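Porin (Acinetobacter baumannii AB307-0294, PDB 5DL7) is an outer-membrane beta-barrel of the OprD porin family that probably lets small solutes, possibly vanillate, cross the outer membrane. Local coordinates at residues R362-Y374 with M386-P398. Sequence-based numbering, arbitrary orientation.
Sequences RFKEDSLEFDLGY and MRARFSHYRNDMP
Strands 363-374 and 386-395 run antiparallel, 168° between their directions, joined by paired backbone hydrogen bonds from Tyr-374/Met-386 to Asp-366/Arg-394. On the face carrying Asp-371, the extended chain of Arg-387 reaches diagonally across the pair and grips that carboxylate side-on: NE meets Asp-371 OD1 at 2.8 Å and NH2 meets OD2 at 2.7 Å, both on syn lone pairs, the planes nearly coplanar. CD of Arg-389 lies above the rim of the Arg-387 guanidinium, whose NH1 sits over the centre of the Arg-389 guanidinium. Further along, Tyr-393 OH donates to the anti lone pair of Glu-365 OE1 (2.6 Å) while accepting from Asn-395 ND2 (2.9 Å). A water joins Ser-367 OG, Glu-369 OE2 and Ser-391 OG; Tyr-312, Arg-346 and Ser-309 respectively also bind these side chains. The other face bears Leu-368, Phe-370 and Phe-390, with a detergent molecule against Leu-368. Here Arg-394, bent at chi3 (-64°), salt-bridges Asp-366, NE to OD1 and NH1 to OD2, planes 31° apart; Tyr-347 OH hydrogen-bonds the same OD2. Past strand 386-395, Asp-396 N reaches Lys-364 O, and OD1 replaces a carbonyl for Lys-364 N (2.9 Å). Polar groups on one face and largely apolar ones on the other fit a porin barrel wall between channel and membrane, tied by an ion pair on each face, diagonal at Asp-371, direct at Asp-366.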
# COMPACT_ATOMS: atom_id res chain seq x y z
N ARG A 362 -24.27 15.50 -0.70
CA ARG A 362 -22.86 15.19 -0.57
C ARG A 362 -22.52 14.61 0.75
O ARG A 362 -23.21 14.84 1.79
CB ARG A 362 -21.97 16.37 -0.93
CG ARG A 362 -22.18 16.92 -2.34
CD ARG A 362 -21.55 16.00 -3.44
NE ARG A 362 -21.81 16.58 -4.72
CZ ARG A 362 -22.81 16.31 -5.51
NH1 ARG A 362 -23.76 15.48 -5.15
NH2 ARG A 362 -22.96 16.94 -6.67
N PHE A 363 -21.44 13.86 0.84
CA PHE A 363 -21.04 13.12 2.00
C PHE A 363 -19.65 13.64 2.53
O PHE A 363 -18.98 14.45 1.91
CB PHE A 363 -21.04 11.60 1.71
CG PHE A 363 -22.38 11.07 1.24
CD1 PHE A 363 -23.32 10.81 2.20
CD2 PHE A 363 -22.75 11.15 -0.10
CE1 PHE A 363 -24.61 10.38 1.95
CE2 PHE A 363 -24.06 10.69 -0.43
CZ PHE A 363 -24.93 10.35 0.58
N LYS A 364 -19.35 13.13 3.73
CA LYS A 364 -18.16 13.56 4.44
C LYS A 364 -17.62 12.41 5.24
O LYS A 364 -18.34 11.44 5.66
CB LYS A 364 -18.39 14.90 5.24
CG LYS A 364 -19.35 14.76 6.32
CD LYS A 364 -19.73 16.13 6.86
CE LYS A 364 -20.78 15.77 7.94
NZ LYS A 364 -21.24 16.94 8.59
N GLU A 365 -16.30 12.48 5.54
CA GLU A 365 -15.64 11.44 6.40
C GLU A 365 -14.44 12.02 7.11
O GLU A 365 -13.87 13.02 6.61
CB GLU A 365 -15.23 10.18 5.60
CG GLU A 365 -14.25 10.56 4.52
CD GLU A 365 -13.90 9.41 3.54
OE1 GLU A 365 -13.96 8.24 3.96
OE2 GLU A 365 -13.28 9.63 2.42
N ASP A 366 -14.07 11.46 8.23
CA ASP A 366 -12.87 11.95 8.94
C ASP A 366 -12.21 10.84 9.70
O ASP A 366 -12.85 9.84 10.07
CB ASP A 366 -13.04 13.23 9.70
CG ASP A 366 -13.84 13.15 11.00
OD1 ASP A 366 -14.46 12.11 11.30
OD2 ASP A 366 -13.85 14.17 11.78
N SER A 367 -10.93 11.00 9.92
CA SER A 367 -10.11 10.02 10.69
C SER A 367 -9.14 10.73 11.60
O SER A 367 -8.40 11.62 11.11
CB SER A 367 -9.22 9.26 9.70
OG SER A 367 -9.89 8.38 8.83
N LEU A 368 -9.09 10.27 12.81
CA LEU A 368 -8.00 10.63 13.78
C LEU A 368 -7.20 9.35 14.01
O LEU A 368 -7.76 8.39 14.49
CB LEU A 368 -8.51 11.25 15.10
CG LEU A 368 -7.41 11.62 16.12
CD1 LEU A 368 -6.47 12.74 15.46
CD2 LEU A 368 -8.17 12.12 17.32
N GLU A 369 -5.93 9.38 13.71
CA GLU A 369 -5.05 8.25 13.90
C GLU A 369 -3.85 8.51 14.80
O GLU A 369 -3.34 9.59 14.90
CB GLU A 369 -4.41 7.73 12.63
CG GLU A 369 -5.48 7.42 11.57
CD GLU A 369 -4.87 6.68 10.34
OE1 GLU A 369 -3.66 6.50 10.20
OE2 GLU A 369 -5.75 6.33 9.46
N PHE A 370 -3.44 7.44 15.46
CA PHE A 370 -2.24 7.32 16.31
C PHE A 370 -1.42 6.12 15.92
O PHE A 370 -1.98 5.11 15.62
CB PHE A 370 -2.57 7.18 17.79
CG PHE A 370 -3.29 8.33 18.29
CD1 PHE A 370 -2.55 9.45 18.70
CD2 PHE A 370 -4.69 8.41 18.31
CE1 PHE A 370 -3.14 10.64 19.18
CE2 PHE A 370 -5.32 9.59 18.81
CZ PHE A 370 -4.54 10.72 19.20
N ASP A 371 -0.06 6.28 15.86
CA ASP A 371 0.85 5.24 15.40
C ASP A 371 2.06 5.33 16.31
O ASP A 371 2.72 6.32 16.27
CB ASP A 371 1.18 5.54 13.95
CG ASP A 371 2.05 4.54 13.26
OD1 ASP A 371 2.55 3.56 13.82
OD2 ASP A 371 2.14 4.61 11.97
N LEU A 372 2.30 4.31 17.05
CA LEU A 372 3.51 4.13 17.91
C LEU A 372 4.24 2.91 17.54
O LEU A 372 3.64 1.85 17.52
CB LEU A 372 3.10 4.07 19.35
CG LEU A 372 4.24 4.29 20.35
CD1 LEU A 372 4.90 5.61 20.26
CD2 LEU A 372 3.68 3.99 21.71
N GLY A 373 5.52 3.05 17.10
CA GLY A 373 6.33 1.90 16.64
C GLY A 373 7.67 1.90 17.35
O GLY A 373 8.23 3.02 17.68
N TYR A 374 8.18 0.72 17.73
CA TYR A 374 9.44 0.57 18.35
C TYR A 374 10.21 -0.57 17.73
O TYR A 374 9.65 -1.69 17.62
CB TYR A 374 9.31 0.27 19.84
CG TYR A 374 10.60 0.12 20.57
CD1 TYR A 374 11.54 1.15 20.61
CD2 TYR A 374 10.91 -1.05 21.22
CE1 TYR A 374 12.76 0.99 21.20
CE2 TYR A 374 12.17 -1.16 21.82
CZ TYR A 374 13.03 -0.11 21.80
OH TYR A 374 14.19 -0.34 22.47
N MET A 386 7.79 -3.59 17.03
CA MET A 386 6.41 -3.72 17.44
C MET A 386 5.68 -2.39 17.08
O MET A 386 6.33 -1.37 17.04
CB MET A 386 6.42 -4.08 18.87
CG MET A 386 6.95 -3.21 19.90
SD MET A 386 7.66 -4.35 21.26
CE MET A 386 9.30 -4.74 20.75
N ARG A 387 4.44 -2.47 16.77
CA ARG A 387 3.71 -1.29 16.38
C ARG A 387 2.32 -1.41 16.83
O ARG A 387 1.71 -2.53 16.78
CB ARG A 387 3.87 -1.12 14.89
CG ARG A 387 3.37 0.14 14.31
CD ARG A 387 3.52 0.07 12.80
NE ARG A 387 3.22 1.33 12.18
CZ ARG A 387 3.25 1.48 10.83
NH1 ARG A 387 3.44 0.38 10.03
NH2 ARG A 387 2.97 2.65 10.28
N ALA A 388 1.77 -0.25 17.17
CA ALA A 388 0.35 -0.16 17.47
C ALA A 388 -0.26 1.08 16.78
O ALA A 388 0.32 2.17 16.84
CB ALA A 388 0.12 -0.05 18.97
N ARG A 389 -1.31 0.82 16.04
CA ARG A 389 -2.01 1.81 15.27
C ARG A 389 -3.47 1.78 15.68
O ARG A 389 -4.12 0.73 15.77
CB ARG A 389 -1.87 1.57 13.81
CG ARG A 389 -0.51 2.01 13.23
CD ARG A 389 -0.36 1.58 11.74
NE ARG A 389 -0.21 0.14 11.69
CZ ARG A 389 -0.22 -0.56 10.54
NH1 ARG A 389 -0.38 0.14 9.37
NH2 ARG A 389 -0.00 -1.88 10.50
N PHE A 390 -4.02 3.00 15.78
CA PHE A 390 -5.45 3.22 16.11
C PHE A 390 -6.05 4.30 15.21
O PHE A 390 -5.45 5.34 15.03
CB PHE A 390 -5.58 3.67 17.53
CG PHE A 390 -4.96 2.81 18.53
CD1 PHE A 390 -5.73 1.67 19.07
CD2 PHE A 390 -3.63 3.04 19.00
CE1 PHE A 390 -4.99 0.80 20.01
CE2 PHE A 390 -2.99 2.17 19.95
CZ PHE A 390 -3.71 1.11 20.45
N SER A 391 -7.25 4.07 14.73
CA SER A 391 -7.95 5.01 13.88
C SER A 391 -9.40 5.14 14.47
O SER A 391 -10.09 4.17 14.59
CB SER A 391 -8.00 4.53 12.50
OG SER A 391 -9.00 5.14 11.70
N HIS A 392 -9.82 6.37 14.70
CA HIS A 392 -11.23 6.63 14.97
C HIS A 392 -11.70 7.29 13.63
O HIS A 392 -11.35 8.44 13.33
CB HIS A 392 -11.38 7.70 16.13
CG HIS A 392 -12.84 8.20 16.34
ND1 HIS A 392 -13.92 7.37 16.32
CD2 HIS A 392 -13.37 9.46 16.47
CE1 HIS A 392 -15.05 8.06 16.54
NE2 HIS A 392 -14.73 9.34 16.59
N TYR A 393 -12.58 6.58 12.99
CA TYR A 393 -13.08 6.92 11.66
C TYR A 393 -14.58 7.09 11.68
O TYR A 393 -15.35 6.25 12.21
CB TYR A 393 -12.66 5.80 10.67
CG TYR A 393 -13.26 6.04 9.30
CD1 TYR A 393 -12.83 7.03 8.46
CD2 TYR A 393 -14.31 5.17 8.89
CE1 TYR A 393 -13.46 7.22 7.21
CE2 TYR A 393 -14.94 5.40 7.66
CZ TYR A 393 -14.47 6.37 6.83
OH TYR A 393 -15.15 6.62 5.56
N ARG A 394 -15.05 8.21 11.08
CA ARG A 394 -16.49 8.39 10.97
C ARG A 394 -16.84 8.78 9.53
O ARG A 394 -16.06 9.54 8.84
CB ARG A 394 -16.90 9.54 11.80
CG ARG A 394 -16.52 9.53 13.29
CD ARG A 394 -16.99 10.85 13.99
NE ARG A 394 -16.32 12.07 13.46
CZ ARG A 394 -16.76 13.28 13.73
NH1 ARG A 394 -16.24 14.35 13.25
NH2 ARG A 394 -17.83 13.38 14.59
N ASN A 395 -18.03 8.37 9.12
CA ASN A 395 -18.56 8.96 7.90
C ASN A 395 -20.07 9.04 7.98
O ASN A 395 -20.65 8.45 8.95
CB ASN A 395 -18.10 8.22 6.59
CG ASN A 395 -18.73 6.87 6.38
OD1 ASN A 395 -19.94 6.66 6.67
ND2 ASN A 395 -17.95 5.94 5.91
N ASP A 396 -20.72 9.76 7.06
CA ASP A 396 -22.16 9.84 7.05
C ASP A 396 -22.69 9.13 5.75
O ASP A 396 -23.78 9.43 5.25
CB ASP A 396 -22.65 11.28 7.16
CG ASP A 396 -22.29 12.19 5.97
OD1 ASP A 396 -21.48 11.73 5.08
OD2 ASP A 396 -22.70 13.38 5.94
N MET A 397 -21.94 8.21 5.25
CA MET A 397 -22.27 7.51 4.00
C MET A 397 -23.30 6.43 4.25
O MET A 397 -23.41 5.89 5.36
CB MET A 397 -21.00 6.89 3.31
CG MET A 397 -20.09 7.94 2.92
SD MET A 397 -18.69 7.07 1.92
CE MET A 397 -17.37 7.98 2.49
N PRO A 398 -24.02 5.98 3.25
CA PRO A 398 -24.99 4.98 3.38
C PRO A 398 -24.41 3.59 3.67
O PRO A 398 -23.22 3.31 3.49
CB PRO A 398 -25.73 4.96 2.05
CG PRO A 398 -25.28 6.24 1.40
CD PRO A 398 -24.02 6.62 1.96
O HOH W 1 -22.20 15.39 4.29
O HOH W 2 -13.16 10.51 13.16
O HOH W 3 -8.39 6.18 9.16